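Local coordinates for SMC protein (Pyrococcus furiosus, PDB 3NWC) that dimerizes through the hinge domain held in this chain, which also binds DNA, and is probably required for chromosome condensation and partitioning, at residues A[8-13]-A[51-56]; A[22-27]-A[87-92]; A[97-102]-A[120-125]. All blocks are in the same frame, centred on the assembly; numbering follows the deposited sequence. Where two conformers were deposited one is given.

Contact 1 (A[8-13]-A[51-56]); sequences RELIAA and YALAIE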
ATOM      1  N   ARG A   8      -0.375  -8.175 -21.264  1.00 16.99           N
ATOM      2  CA  ARG A   8       0.865  -7.440 -21.035  1.00 14.56           C
ATOM      3  C   ARG A   8       0.801  -6.721 -19.682  1.00 17.28           C
ATOM      4  O   ARG A   8       1.774  -6.729 -18.910  1.00 19.08           O
ATOM      5  CB  ARG A   8       1.132  -6.452 -22.181  1.00 16.14           C
ATOM      6  CG  ARG A   8       1.434  -7.159 -23.511  1.00 20.20           C
ATOM      7  CD  ARG A   8       1.763  -6.179 -24.617  1.00 28.88           C
ATOM      8  NE  ARG A   8       2.164  -6.898 -25.823  1.00 32.30           N
ATOM      9  CZ  ARG A   8       3.408  -7.308 -26.062  1.00 42.91           C
ATOM     10  NH1 ARG A   8       4.367  -7.048 -25.187  1.00 34.88           N
ATOM     11  NH2 ARG A   8       3.703  -7.968 -27.176  1.00 44.25           N
ATOM     12  N   GLU A   9      -0.338  -6.102 -19.407  1.00 16.43           N
ATOM     13  CA  GLU A   9      -0.562  -5.415 -18.128  1.00 14.22           C
ATOM     14  C   GLU A   9      -0.379  -6.355 -16.952  1.00 14.38           C
ATOM     15  O   GLU A   9       0.259  -6.004 -15.958  1.00 18.24           O
ATOM     16  CB  GLU A   9      -1.983  -4.806 -18.061  1.00 18.97           C
ATOM     17  CG  GLU A   9      -2.148  -3.501 -18.829  1.00 22.47           C
ATOM     18  CD  GLU A   9      -1.271  -2.396 -18.270  0.69 15.21           C
ATOM     19  OE1 GLU A   9      -1.632  -1.835 -17.220  0.65 14.19           O
ATOM     20  OE2 GLU A   9      -0.221  -2.095 -18.877  0.83 14.27           O
ATOM     21  N   LEU A  10      -0.975  -7.536 -17.044  1.00 13.77           N
ATOM     22  CA  LEU A  10      -0.875  -8.531 -15.974  1.00 13.62           C
ATOM     23  C   LEU A  10       0.560  -8.988 -15.737  1.00 17.25           C
ATOM     24  O   LEU A  10       1.025  -9.052 -14.599  1.00 15.72           O
ATOM     25  CB  LEU A  10      -1.755  -9.754 -16.273  1.00 17.41           C
ATOM     26  CG  LEU A  10      -1.707 -10.894 -15.251  1.00 18.16           C
ATOM     27  CD1 LEU A  10      -2.184 -10.406 -13.889  1.00 18.36           C
ATOM     28  CD2 LEU A  10      -2.533 -12.094 -15.704  1.00 23.22           C
ATOM     29  N   ILE A  11       1.266  -9.329 -16.809  1.00 15.05           N
ATOM     30  CA  ILE A  11       2.663  -9.732 -16.678  0.58 15.14           C
ATOM     31  C   ILE A  11       3.456  -8.623 -16.001  1.00 14.32           C
ATOM     32  O   ILE A  11       4.252  -8.878 -15.092  1.00 13.95           O
ATOM     33  CB  ILE A  11       3.303 -10.059 -18.052  0.58 16.51           C
ATOM     34  CG1 ILE A  11       2.545 -11.200 -18.732  0.58 18.46           C
ATOM     35  CG2 ILE A  11       4.773 -10.424 -17.874  0.58 16.29           C
ATOM     36  CD1 ILE A  11       2.600 -12.508 -17.972  0.58 20.80           C
ATOM     37  N   ALA A  12       3.236  -7.386 -16.448  1.00 13.95           N
ATOM     38  CA  ALA A  12       3.977  -6.253 -15.896  1.00 15.17           C
ATOM     39  C   ALA A  12       3.629  -6.044 -14.430  1.00 15.69           C
ATOM     40  O   ALA A  12       4.495  -5.838 -13.601  1.00 15.21           O
ATOM     41  CB  ALA A  12       3.746  -4.988 -16.695  1.00 13.78           C
ATOM     42  N   ALA A  13       2.346  -6.102 -14.101  1.00 14.73           N
ATOM     43  CA  ALA A  13       1.966  -5.908 -12.714  1.00 14.06           C
ATOM     44  C   ALA A  13       2.619  -6.946 -11.804  1.00 16.49           C
ATOM     45  O   ALA A  13       3.082  -6.630 -10.700  1.00 19.91           O
ATOM     46  CB  ALA A  13       0.438  -5.938 -12.583  1.00 12.40           C
ATOM     47  N   TYR A  51     -10.459 -12.575 -15.010  1.00 18.81           N
ATOM     48  CA  TYR A  51     -10.365 -11.676 -13.855  1.00 19.55           C
ATOM     49  C   TYR A  51      -8.980 -11.645 -13.232  1.00 17.36           C
ATOM     50  O   TYR A  51      -8.789 -11.068 -12.156  1.00 17.33           O
ATOM     51  CB  TYR A  51     -11.407 -12.046 -12.788  1.00 18.65           C
ATOM     52  CG  TYR A  51     -12.799 -12.067 -13.357  1.00 18.95           C
ATOM     53  CD1 TYR A  51     -13.415 -10.891 -13.749  1.00 19.99           C
ATOM     54  CD2 TYR A  51     -13.484 -13.264 -13.528  1.00 24.61           C
ATOM     55  CE1 TYR A  51     -14.688 -10.903 -14.296  1.00 26.47           C
ATOM     56  CE2 TYR A  51     -14.750 -13.284 -14.067  1.00 21.92           C
ATOM     57  CZ  TYR A  51     -15.346 -12.107 -14.450  1.00 24.49           C
ATOM     58  OH  TYR A  51     -16.613 -12.126 -14.990  1.00 32.06           O
ATOM     59  N   ALA A  52      -8.008 -12.256 -13.906  1.00 17.87           N
ATOM     60  CA  ALA A  52      -6.657 -12.322 -13.356  1.00 17.90           C
ATOM     61  C   ALA A  52      -6.057 -10.953 -13.081  1.00 16.81           C
ATOM     62  O   ALA A  52      -5.444 -10.747 -12.042  1.00 17.82           O
ATOM     63  CB  ALA A  52      -5.742 -13.121 -14.256  1.00 20.79           C
ATOM     64  N   LEU A  53      -6.205 -10.025 -14.013  1.00 17.53           N
ATOM     65  CA  LEU A  53      -5.686  -8.673 -13.806  1.00 16.07           C
ATOM     66  C   LEU A  53      -6.477  -7.940 -12.713  1.00 15.97           C
ATOM     67  O   LEU A  53      -5.912  -7.292 -11.832  1.00 14.94           O
ATOM     68  CB  LEU A  53      -5.689  -7.886 -15.128  1.00 17.42           C
ATOM     69  CG  LEU A  53      -5.187  -6.435 -15.128  1.00 18.50           C
ATOM     70  CD1 LEU A  53      -3.735  -6.326 -14.617  1.00 18.11           C
ATOM     71  CD2 LEU A  53      -5.297  -5.842 -16.520  1.00 17.70           C
ATOM     72  N   ALA A  54      -7.797  -8.050 -12.763  1.00 14.62           N
ATOM     73  CA  ALA A  54      -8.625  -7.394 -11.750  1.00 12.95           C
ATOM     74  C   ALA A  54      -8.260  -7.818 -10.330  1.00 11.07           C
ATOM     75  O   ALA A  54      -8.203  -6.992  -9.415  1.00 14.24           O
ATOM     76  CB  ALA A  54     -10.110  -7.670 -12.037  1.00 17.14           C
ATOM     77  N   ILE A  55      -8.012  -9.110 -10.142  1.00 13.28           N
ATOM     78  CA  ILE A  55      -7.654  -9.634  -8.828  1.00 13.55           C
ATOM     79  C   ILE A  55      -6.225  -9.233  -8.425  1.00 14.79           C
ATOM     80  O   ILE A  55      -5.981  -8.887  -7.270  1.00 16.19           O
ATOM     81  CB  ILE A  55      -7.825 -11.172  -8.763  1.00 17.52           C
ATOM     82  CG1 ILE A  55      -9.316 -11.512  -8.915  1.00 11.92           C
ATOM     83  CG2 ILE A  55      -7.300 -11.716  -7.450  1.00 15.30           C
ATOM     84  CD1 ILE A  55     -10.186 -10.754  -7.912  1.00 16.03           C
ATOM     85  N   GLU A  56      -5.290  -9.288  -9.370  1.00 15.11           N
ATOM     86  CA  GLU A  56      -3.934  -8.798  -9.091  1.00 13.68           C
ATOM     87  C   GLU A  56      -3.995  -7.350  -8.609  1.00 16.44           C
ATOM     88  O   GLU A  56      -3.377  -6.998  -7.597  1.00 15.91           O
ATOM     89  CB  GLU A  56      -3.057  -8.906 -10.342  1.00 16.34           C
ATOM     90  CG  GLU A  56      -1.695  -8.202 -10.230  1.00 17.54           C
ATOM     91  CD  GLU A  56      -0.777  -8.838  -9.210  0.62 17.95           C
ATOM     92  OE1 GLU A  56      -0.850 -10.067  -9.015  0.93 21.70           O
ATOM     93  OE2 GLU A  56       0.028  -8.100  -8.605  0.78 22.12           O
TER
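Leu-10 and Leu-53 pack past each other where helix 4-19 lies against helix 52-59, and their CA atoms are only 5.3 Å apart. Leu-10 has the most surface buried. Its CG is anti to the backbone N (chi1 178°), and from there the two methyls part company. CD2 rests on the methyl of Ala-52, with CD2 of Leu-10 3.7 Å from CB of Ala-52. CD1 reaches over the backbone of the second helix, lying close to the Ala-52 carbonyl oxygen and the Leu-53 CA, and meets CB of Glu-56 at 3.9 Å.

Leu-53 replies in kind, its own CG also anti to the backbone N. Its CD1 lies 3.9 Å from CA of Leu-10, against the backbone of the first helix, while its CD2 touches CB of Glu-9 at 3.8 Å. Each leucine packs chiefly against the other's main chain, and the side chains also touch, CB of Leu-10 lying 4.3 Å from CD1 of Leu-53. Farther along, CG of Glu-56 covers the methyl of Ala-13, 3.9 Å from CB of Ala-13.

The two acids lend carbon to this interface and spend their charges outside it. Glu-56 forms a salt bridge with Arg-17, one turn beyond Ala-13 on the first helix, and Glu-9 one with Arg-169, besides accepting from the backbone N of Phe-168.

The short axes approach to 9.6 Å and run roughly parallel, at 32°. This is ordinary helix-helix packing through interlocking leucines and small alanines, and it lays the N-terminal helix, probably the root of a coiled-coil arm, on the SMC hinge fold.

Contact 2 (A[22-27]-A[87-92]); sequences NRAAEE and GRLTFL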
ATOM      1  N   ASN A  22       9.192  -8.576  -0.383  1.00 48.10           N
ATOM      2  CA  ASN A  22      10.297  -9.106   0.401  1.00 46.77           C
ATOM      3  C   ASN A  22      10.150 -10.618   0.601  1.00 40.60           C
ATOM      4  O   ASN A  22       9.161 -11.084   1.170  1.00 47.37           O
ATOM      5  CB  ASN A  22      10.286  -8.371   1.748  1.00 39.32           C
ATOM      6  CG  ASN A  22      11.280  -8.921   2.732  1.00 45.84           C
ATOM      7  OD1 ASN A  22      12.152  -9.721   2.377  1.00 38.31           O
ATOM      8  ND2 ASN A  22      11.155  -8.494   3.992  1.00 29.48           N
ATOM      9  N   ARG A  23      11.129 -11.385   0.127  1.00 47.67           N
ATOM     10  CA  ARG A  23      11.048 -12.846   0.198  1.00 48.48           C
ATOM     11  C   ARG A  23      11.282 -13.373   1.616  1.00 44.89           C
ATOM     12  O   ARG A  23      11.489 -14.574   1.819  1.00 42.80           O
ATOM     13  CB  ARG A  23      12.035 -13.490  -0.782  1.00 54.43           C
ATOM     14  CG  ARG A  23      11.820 -14.979  -1.014  1.00 53.90           C
ATOM     15  CD  ARG A  23      12.877 -15.556  -1.950  1.00 60.87           C
ATOM     16  NE  ARG A  23      12.580 -15.292  -3.356  1.00 56.40           N
ATOM     17  CZ  ARG A  23      12.853 -14.152  -3.982  1.00 60.07           C
ATOM     18  NH1 ARG A  23      13.426 -13.151  -3.325  1.00 59.31           N
ATOM     19  NH2 ARG A  23      12.547 -14.007  -5.265  1.00 50.82           N
ATOM     20  N   ALA A  24      11.235 -12.472   2.592  1.00 38.47           N
ATOM     21  CA  ALA A  24      11.447 -12.837   3.990  1.00 36.87           C
ATOM     22  C   ALA A  24      10.406 -13.829   4.493  1.00 32.38           C
ATOM     23  O   ALA A  24      10.656 -14.560   5.447  1.00 30.86           O
ATOM     24  CB  ALA A  24      11.454 -11.603   4.868  1.00 37.88           C
ATOM     25  N   ALA A  25       9.238 -13.844   3.860  1.00 37.16           N
ATOM     26  CA  ALA A  25       8.184 -14.765   4.262  1.00 33.83           C
ATOM     27  C   ALA A  25       8.694 -16.199   4.216  1.00 39.03           C
ATOM     28  O   ALA A  25       8.320 -17.027   5.046  1.00 36.80           O
ATOM     29  CB  ALA A  25       6.957 -14.603   3.380  1.00 36.06           C
ATOM     30  N   GLU A  26       9.561 -16.479   3.247  1.00 37.37           N
ATOM     31  CA  GLU A  26      10.143 -17.807   3.095  1.00 35.81           C
ATOM     32  C   GLU A  26      11.065 -18.174   4.258  1.00 38.60           C
ATOM     33  O   GLU A  26      11.040 -19.305   4.743  1.00 48.66           O
ATOM     34  CB  GLU A  26      10.894 -17.916   1.763  1.00 40.05           C
ATOM     35  CG  GLU A  26       9.995 -17.766   0.546  1.00 47.60           C
ATOM     36  CD  GLU A  26       8.769 -18.655   0.626  0.28 46.25           C
ATOM     37  OE1 GLU A  26       8.927 -19.893   0.575  0.50 45.65           O
ATOM     38  OE2 GLU A  26       7.647 -18.116   0.752  0.67 44.81           O
ATOM     39  N   GLU A  27      11.878 -17.218   4.696  1.00 32.87           N
ATOM     40  CA  GLU A  27      12.773 -17.425   5.834  1.00 40.09           C
ATOM     41  C   GLU A  27      12.000 -17.647   7.139  1.00 45.86           C
ATOM     42  O   GLU A  27      12.508 -18.287   8.058  1.00 44.92           O
ATOM     43  CB  GLU A  27      13.744 -16.244   5.977  1.00 37.45           C
ATOM     44  CG  GLU A  27      15.222 -16.625   5.904  1.00 51.04           C
ATOM     45  CD  GLU A  27      15.861 -16.796   7.273  0.28 45.27           C
ATOM     46  OE1 GLU A  27      15.253 -16.373   8.279  0.50 54.38           O
ATOM     47  OE2 GLU A  27      16.975 -17.352   7.345  0.81 58.69           O
ATOM     48  N   GLY A  87      14.187  -7.368   7.080  1.00 21.18           N
ATOM     49  CA  GLY A  87      13.262  -6.354   6.610  1.00 21.01           C
ATOM     50  C   GLY A  87      11.907  -6.432   7.286  1.00 18.18           C
ATOM     51  O   GLY A  87      11.795  -6.880   8.421  1.00 18.27           O
ATOM     52  N   ARG A  88      10.875  -5.993   6.570  1.00 14.61           N
ATOM     53  CA  ARG A  88       9.538  -5.860   7.143  1.00 18.16           C
ATOM     54  C   ARG A  88       8.490  -6.717   6.454  1.00 16.14           C
ATOM     55  O   ARG A  88       8.587  -6.995   5.262  1.00 18.40           O
ATOM     56  CB  ARG A  88       9.094  -4.396   7.104  1.00 16.78           C
ATOM     57  CG  ARG A  88       9.867  -3.538   8.091  1.00 17.20           C
ATOM     58  CD  ARG A  88       9.654  -2.076   7.841  1.00 17.79           C
ATOM     59  NE  ARG A  88       8.292  -1.588   8.148  1.00 16.55           N
ATOM     60  CZ  ARG A  88       7.899  -1.141   9.346  1.00 15.45           C
ATOM     61  NH1 ARG A  88       8.715  -1.175  10.390  1.00 15.40           N
ATOM     62  NH2 ARG A  88       6.675  -0.662   9.513  1.00 18.94           N
ATOM     63  N   LEU A  89       7.494  -7.138   7.232  1.00 17.38           N
ATOM     64  CA  LEU A  89       6.294  -7.775   6.696  1.00 18.19           C
ATOM     65  C   LEU A  89       5.057  -7.250   7.398  1.00 17.92           C
ATOM     66  O   LEU A  89       5.132  -6.751   8.520  1.00 14.39           O
ATOM     67  CB  LEU A  89       6.347  -9.294   6.887  1.00 19.75           C
ATOM     68  CG  LEU A  89       7.453 -10.061   6.160  1.00 21.38           C
ATOM     69  CD1 LEU A  89       7.479 -11.523   6.619  1.00 22.40           C
ATOM     70  CD2 LEU A  89       7.324  -9.963   4.634  1.00 21.52           C
ATOM     71  N   THR A  90       3.919  -7.373   6.714  1.00 17.06           N
ATOM     72  CA  THR A  90       2.611  -7.065   7.254  1.00 16.28           C
ATOM     73  C   THR A  90       1.905  -8.373   7.560  1.00 17.36           C
ATOM     74  O   THR A  90       1.813  -9.259   6.698  1.00 17.19           O
ATOM     75  CB  THR A  90       1.782  -6.255   6.246  1.00 20.73           C
ATOM     76  OG1 THR A  90       2.452  -5.019   5.984  1.00 20.26           O
ATOM     77  CG2 THR A  90       0.394  -5.953   6.811  1.00 16.59           C
ATOM     78  N   PHE A  91       1.434  -8.503   8.799  1.00 15.56           N
ATOM     79  CA  PHE A  91       0.809  -9.748   9.248  1.00 18.13           C
ATOM     80  C   PHE A  91      -0.683  -9.580   9.430  1.00 17.32           C
ATOM     81  O   PHE A  91      -1.134  -8.533   9.910  1.00 18.25           O
ATOM     82  CB  PHE A  91       1.456 -10.192  10.555  1.00 18.03           C
ATOM     83  CG  PHE A  91       2.925 -10.498  10.417  1.00 18.83           C
ATOM     84  CD1 PHE A  91       3.348 -11.758  10.017  1.00 20.41           C
ATOM     85  CD2 PHE A  91       3.879  -9.519  10.662  1.00 18.12           C
ATOM     86  CE1 PHE A  91       4.703 -12.040   9.877  1.00 20.91           C
ATOM     87  CE2 PHE A  91       5.233  -9.792  10.523  1.00 18.22           C
ATOM     88  CZ  PHE A  91       5.646 -11.059  10.132  1.00 19.11           C
ATOM     89  N   LEU A  92      -1.439 -10.614   9.053  1.00 16.23           N
ATOM     90  CA  LEU A  92      -2.897 -10.626   9.197  1.00 17.79           C
ATOM     91  C   LEU A  92      -3.320 -11.703  10.205  1.00 16.74           C
ATOM     92  O   LEU A  92      -3.377 -12.884   9.865  1.00 20.92           O
ATOM     93  CB  LEU A  92      -3.558 -10.888   7.843  1.00 16.54           C
ATOM     94  CG  LEU A  92      -3.070 -10.016   6.675  1.00 17.14           C
ATOM     95  CD1 LEU A  92      -3.873 -10.322   5.421  1.00 15.10           C
ATOM     96  CD2 LEU A  92      -3.193  -8.543   7.024  1.00 19.56           C
TER
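Asn-22 reaches across to the backbone of Arg-88 with its side-chain amide, its CG anti to the backbone N (chi1 173°), and ND2 of Asn-22 donates to the carbonyl oxygen O of Arg-88 at 3.2 Å. The N-H points fairly straight at the acceptor (159°). The oxygen lies nearly in the plane of the amide, whereas the nitrogen stands well above the plane of the carbonyl it serves. Alongside this bond sits the apolar half of the contact, Leu-89. Its CD1 faces the start of helix 24-28, 4.0 Å from N of Ala-25 and also near CB of Ala-24, while its CD2 lies near ND2 of Asn-22.

What sets the amide is its other end. OD1 of Asn-22 accepts from N of Ala-24 at 2.9 Å, an Asx turn that leads into the weakly bonded helix. ND2 also donates to the carbonyl of Leu-86, so three bonds fix the rotation of one small group. With an alanine here, the carbonyls of Arg-88 and Leu-86 and the N-H of Ala-24 would probably be left without this partner, and the helix start would be freer to shift against the strand. Gly-87, lacking a CB, fits beside this amide: a CB there would sit a tight 3.0 Å from ND2 of Asn-22, and its positive phi favours glycine as well.

Outward of that, Leu-89 is backed by Leu-28, Val-66 and Leu-81. CB of Arg-88 points away from 22-27, and its NH1 and NH2 donate to the carbonyls of Gly-166 and Gly-154 of the second subunit. Leu-89 to Phe-91 pair antiparallel with a strand of that subunit, which continues the sheet across: an edge-strand pairing at the dimer interface of the SMC hinge.

Contact 3 (A[97-102]-A[120-125]); sequences IKPKHV and IENAVK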
ATOM      1  N   ILE A  97      -8.163  -9.712  12.396  1.00 22.91           N
ATOM      2  CA  ILE A  97      -8.334  -9.061  11.112  1.00 20.94           C
ATOM      3  C   ILE A  97      -9.804  -8.935  10.724  1.00 22.22           C
ATOM      4  O   ILE A  97     -10.569  -9.890  10.810  1.00 26.52           O
ATOM      5  CB  ILE A  97      -7.511  -9.782  10.017  1.00 21.17           C
ATOM      6  CG1 ILE A  97      -7.266  -8.856   8.814  1.00 17.45           C
ATOM      7  CG2 ILE A  97      -8.169 -11.112   9.642  1.00 19.98           C
ATOM      8  CD1 ILE A  97      -6.297  -7.697   9.104  1.00 20.95           C
ATOM      9  N   LYS A  98     -10.201  -7.744  10.304  1.00 23.27           N
ATOM     10  CA  LYS A  98     -11.616  -7.464  10.081  1.00 27.00           C
ATOM     11  C   LYS A  98     -12.065  -7.674   8.632  1.00 21.57           C
ATOM     12  O   LYS A  98     -11.615  -6.974   7.724  1.00 23.86           O
ATOM     13  CB  LYS A  98     -11.940  -6.040  10.532  1.00 27.02           C
ATOM     14  CG  LYS A  98     -12.000  -5.887  12.049  1.00 36.80           C
ATOM     15  CD  LYS A  98     -12.274  -4.446  12.460  1.00 39.12           C
ATOM     16  N   PRO A  99     -12.977  -8.632   8.415  1.00 23.35           N
ATOM     17  CA  PRO A  99     -13.509  -8.847   7.066  1.00 20.69           C
ATOM     18  C   PRO A  99     -14.296  -7.634   6.588  1.00 25.99           C
ATOM     19  O   PRO A  99     -14.907  -6.931   7.398  1.00 29.31           O
ATOM     20  CB  PRO A  99     -14.441 -10.050   7.239  1.00 28.09           C
ATOM     21  CG  PRO A  99     -13.973 -10.729   8.485  1.00 35.00           C
ATOM     22  CD  PRO A  99     -13.445  -9.646   9.375  1.00 25.49           C
ATOM     23  N   LYS A 100     -14.266  -7.388   5.285  1.00 22.12           N
ATOM     24  CA  LYS A 100     -15.066  -6.341   4.667  1.00 23.68           C
ATOM     25  C   LYS A 100     -16.168  -7.031   3.881  1.00 21.30           C
ATOM     26  O   LYS A 100     -16.070  -8.232   3.595  1.00 23.01           O
ATOM     27  CB  LYS A 100     -14.203  -5.492   3.736  1.00 23.28           C
ATOM     28  CG  LYS A 100     -13.022  -4.809   4.422  1.00 25.80           C
ATOM     29  CD  LYS A 100     -12.226  -3.967   3.419  1.00 26.13           C
ATOM     30  CE  LYS A 100     -11.177  -3.109   4.097  1.00 34.67           C
ATOM     31  NZ  LYS A 100     -10.148  -3.938   4.770  1.00 31.75           N
ATOM     32  N   HIS A 101     -17.212  -6.291   3.531  1.00 27.68           N
ATOM     33  CA  HIS A 101     -18.335  -6.885   2.811  1.00 29.15           C
ATOM     34  C   HIS A 101     -18.878  -5.962   1.730  1.00 27.53           C
ATOM     35  O   HIS A 101     -18.805  -4.736   1.848  1.00 30.73           O
ATOM     36  CB  HIS A 101     -19.457  -7.262   3.789  1.00 35.47           C
ATOM     37  CG  HIS A 101     -18.981  -8.050   4.965  1.00 40.86           C
ATOM     38  ND1 HIS A 101     -18.679  -7.469   6.179  1.00 36.03           N
ATOM     39  CD2 HIS A 101     -18.722  -9.373   5.106  1.00 40.96           C
ATOM     40  CE1 HIS A 101     -18.269  -8.402   7.020  1.00 45.93           C
ATOM     41  NE2 HIS A 101     -18.285  -9.565   6.394  1.00 44.67           N
ATOM     42  N   VAL A 102     -19.425  -6.561   0.677  1.00 25.90           N
ATOM     43  CA  VAL A 102     -20.075  -5.792  -0.373  1.00 26.86           C
ATOM     44  C   VAL A 102     -21.481  -5.425   0.077  1.00 38.17           C
ATOM     45  O   VAL A 102     -22.206  -6.259   0.609  1.00 37.31           O
ATOM     46  CB  VAL A 102     -20.119  -6.568  -1.701  1.00 26.60           C
ATOM     47  CG1 VAL A 102     -20.902  -5.800  -2.746  1.00 29.59           C
ATOM     48  CG2 VAL A 102     -18.687  -6.823  -2.207  1.00 28.69           C
ATOM     49  N   ILE A 120      -8.898 -19.398   6.271  1.00 21.67           N
ATOM     50  CA  ILE A 120      -8.303 -18.062   6.212  1.00 19.00           C
ATOM     51  C   ILE A 120      -9.274 -17.016   5.692  1.00 23.56           C
ATOM     52  O   ILE A 120      -8.887 -15.927   5.291  1.00 17.98           O
ATOM     53  CB  ILE A 120      -7.035 -18.053   5.332  1.00 19.73           C
ATOM     54  CG1 ILE A 120      -7.394 -18.341   3.868  1.00 24.05           C
ATOM     55  CG2 ILE A 120      -6.043 -19.073   5.852  1.00 23.42           C
ATOM     56  CD1 ILE A 120      -6.326 -17.994   2.895  1.00 27.17           C
ATOM     57  N   GLU A 121     -10.554 -17.341   5.736  1.00 18.53           N
ATOM     58  CA  GLU A 121     -11.564 -16.465   5.157  0.53 17.10           C
ATOM     59  C   GLU A 121     -11.512 -15.029   5.684  1.00 16.16           C
ATOM     60  O   GLU A 121     -11.763 -14.086   4.933  1.00 18.58           O
ATOM     61  CB  GLU A 121     -12.967 -17.052   5.338  0.53 24.11           C
ATOM     62  CG  GLU A 121     -13.403 -17.199   6.779  0.53 23.96           C
ATOM     63  CD  GLU A 121     -14.764 -17.857   6.903  0.53 32.47           C
ATOM     64  OE1 GLU A 121     -15.594 -17.685   5.984  0.53 33.86           O
ATOM     65  OE2 GLU A 121     -15.000 -18.547   7.917  0.53 32.04           O
ATOM     66  N   ASN A 122     -11.182 -14.844   6.954  1.00 20.30           N
ATOM     67  CA  ASN A 122     -11.192 -13.494   7.501  1.00 14.39           C
ATOM     68  C   ASN A 122     -10.128 -12.634   6.844  1.00 18.17           C
ATOM     69  O   ASN A 122     -10.331 -11.450   6.632  1.00 15.90           O
ATOM     70  CB  ASN A 122     -10.994 -13.492   9.005  1.00 17.88           C
ATOM     71  CG  ASN A 122     -12.161 -14.109   9.738  1.00 20.10           C
ATOM     72  OD1 ASN A 122     -13.255 -14.231   9.184  1.00 22.80           O
ATOM     73  ND2 ASN A 122     -11.934 -14.509  10.981  1.00 22.33           N
ATOM     74  N   ALA A 123      -8.997 -13.253   6.531  1.00 19.02           N
ATOM     75  CA  ALA A 123      -7.888 -12.563   5.876  1.00 19.80           C
ATOM     76  C   ALA A 123      -8.215 -12.256   4.429  1.00 19.14           C
ATOM     77  O   ALA A 123      -7.909 -11.174   3.942  1.00 17.25           O
ATOM     78  CB  ALA A 123      -6.625 -13.387   5.967  1.00 15.67           C
ATOM     79  N   VAL A 124      -8.848 -13.206   3.742  1.00 15.79           N
ATOM     80  CA  VAL A 124      -9.226 -12.987   2.351  1.00 16.84           C
ATOM     81  C   VAL A 124     -10.300 -11.914   2.213  1.00 19.32           C
ATOM     82  O   VAL A 124     -10.235 -11.056   1.328  1.00 17.04           O
ATOM     83  CB  VAL A 124      -9.709 -14.301   1.698  1.00 16.42           C
ATOM     84  CG1 VAL A 124     -10.295 -14.022   0.321  1.00 18.67           C
ATOM     85  CG2 VAL A 124      -8.553 -15.264   1.608  1.00 15.24           C
ATOM     86  N   LYS A 125     -11.289 -11.945   3.102  1.00 15.61           N
ATOM     87  CA  LYS A 125     -12.364 -10.964   3.043  0.54 18.07           C
ATOM     88  C   LYS A 125     -11.896  -9.589   3.516  1.00 15.38           C
ATOM     89  O   LYS A 125     -12.427  -8.567   3.089  1.00 18.09           O
ATOM     90  CB  LYS A 125     -13.582 -11.442   3.832  0.54 20.41           C
ATOM     91  CG  LYS A 125     -14.307 -12.589   3.155  0.54 22.03           C
ATOM     92  CD  LYS A 125     -15.351 -13.207   4.075  0.54 24.54           C
ATOM     93  CE  LYS A 125     -16.039 -14.385   3.402  0.54 34.05           C
ATOM     94  NZ  LYS A 125     -16.731 -13.964   2.148  0.54 35.60           N
TER
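Ile-97 presses its branch methyl CG2 against the backbone of the first helical turn, 3.7 Å from O of Asn-122 and close to N of Ala-123. Its chi1 of -159° puts CG1 anti to the backbone N, which leaves CG2 in the crowded position between N and the carbonyl carbon; there it also meets CB of Asn-122. Ile-97 also packs on Gly-161 of the second subunit.

Asn-122 has CG anti to its carbonyl carbon, and the amide lies side by side with the ring of Pro-99, both pointing the same way. The touching atoms are CG of Pro-99 and OD1 of Asn-122, 3.6 Å apart, while ND2 is used on the carbonyl of Leu-94. Next along the helix, CB of Pro-99 packs on CB of Lys-125 at 3.8 Å, a contact made at the root of the lysine.

The polar tie follows directly. N of Lys-100 donates to O of Lys-125 at 3.1 Å, nearly straight (162°), though the donor stands well above the carbonyl plane. CB of Lys-100 lies against the same oxygen. The Lys-100 chain runs extended through chi3 and then bends at chi4 (64°), with NZ donating to the carbonyl of Phe-126.

Two successive carbonyls late in helix 121-128 thus each take a donor from Lys-100, one from its backbone and one from its ammonium. A positive group beside them would probably suit the partial negative charge of a helix C-terminus. The irregular chain is held by polar bonds at one end and by methyl and ring packing at the other.

All three contacts are partly buried. Contact 1 is apolar helix-on-helix packing, with its two acids paired to arginines outside the contact, and no residue of the second subunit touches it. Contacts 2 and 3 both touch that subunit, and each adds one hydrogen bond to a backbone carbonyl: from a side-chain amide in contact 2, from a main-chain N in contact 3. These two meet, CD2 of Leu-92 lying 3.8 Å from CD1 of Ile-97, so the end of strand 89-93 packs on both the loop and helix 121-128 of contact 3. Contact 1 lies across the chain's centre, about 22 Å from both others between centres, but helix 4-19 leads to helix 24-28 of contact 2.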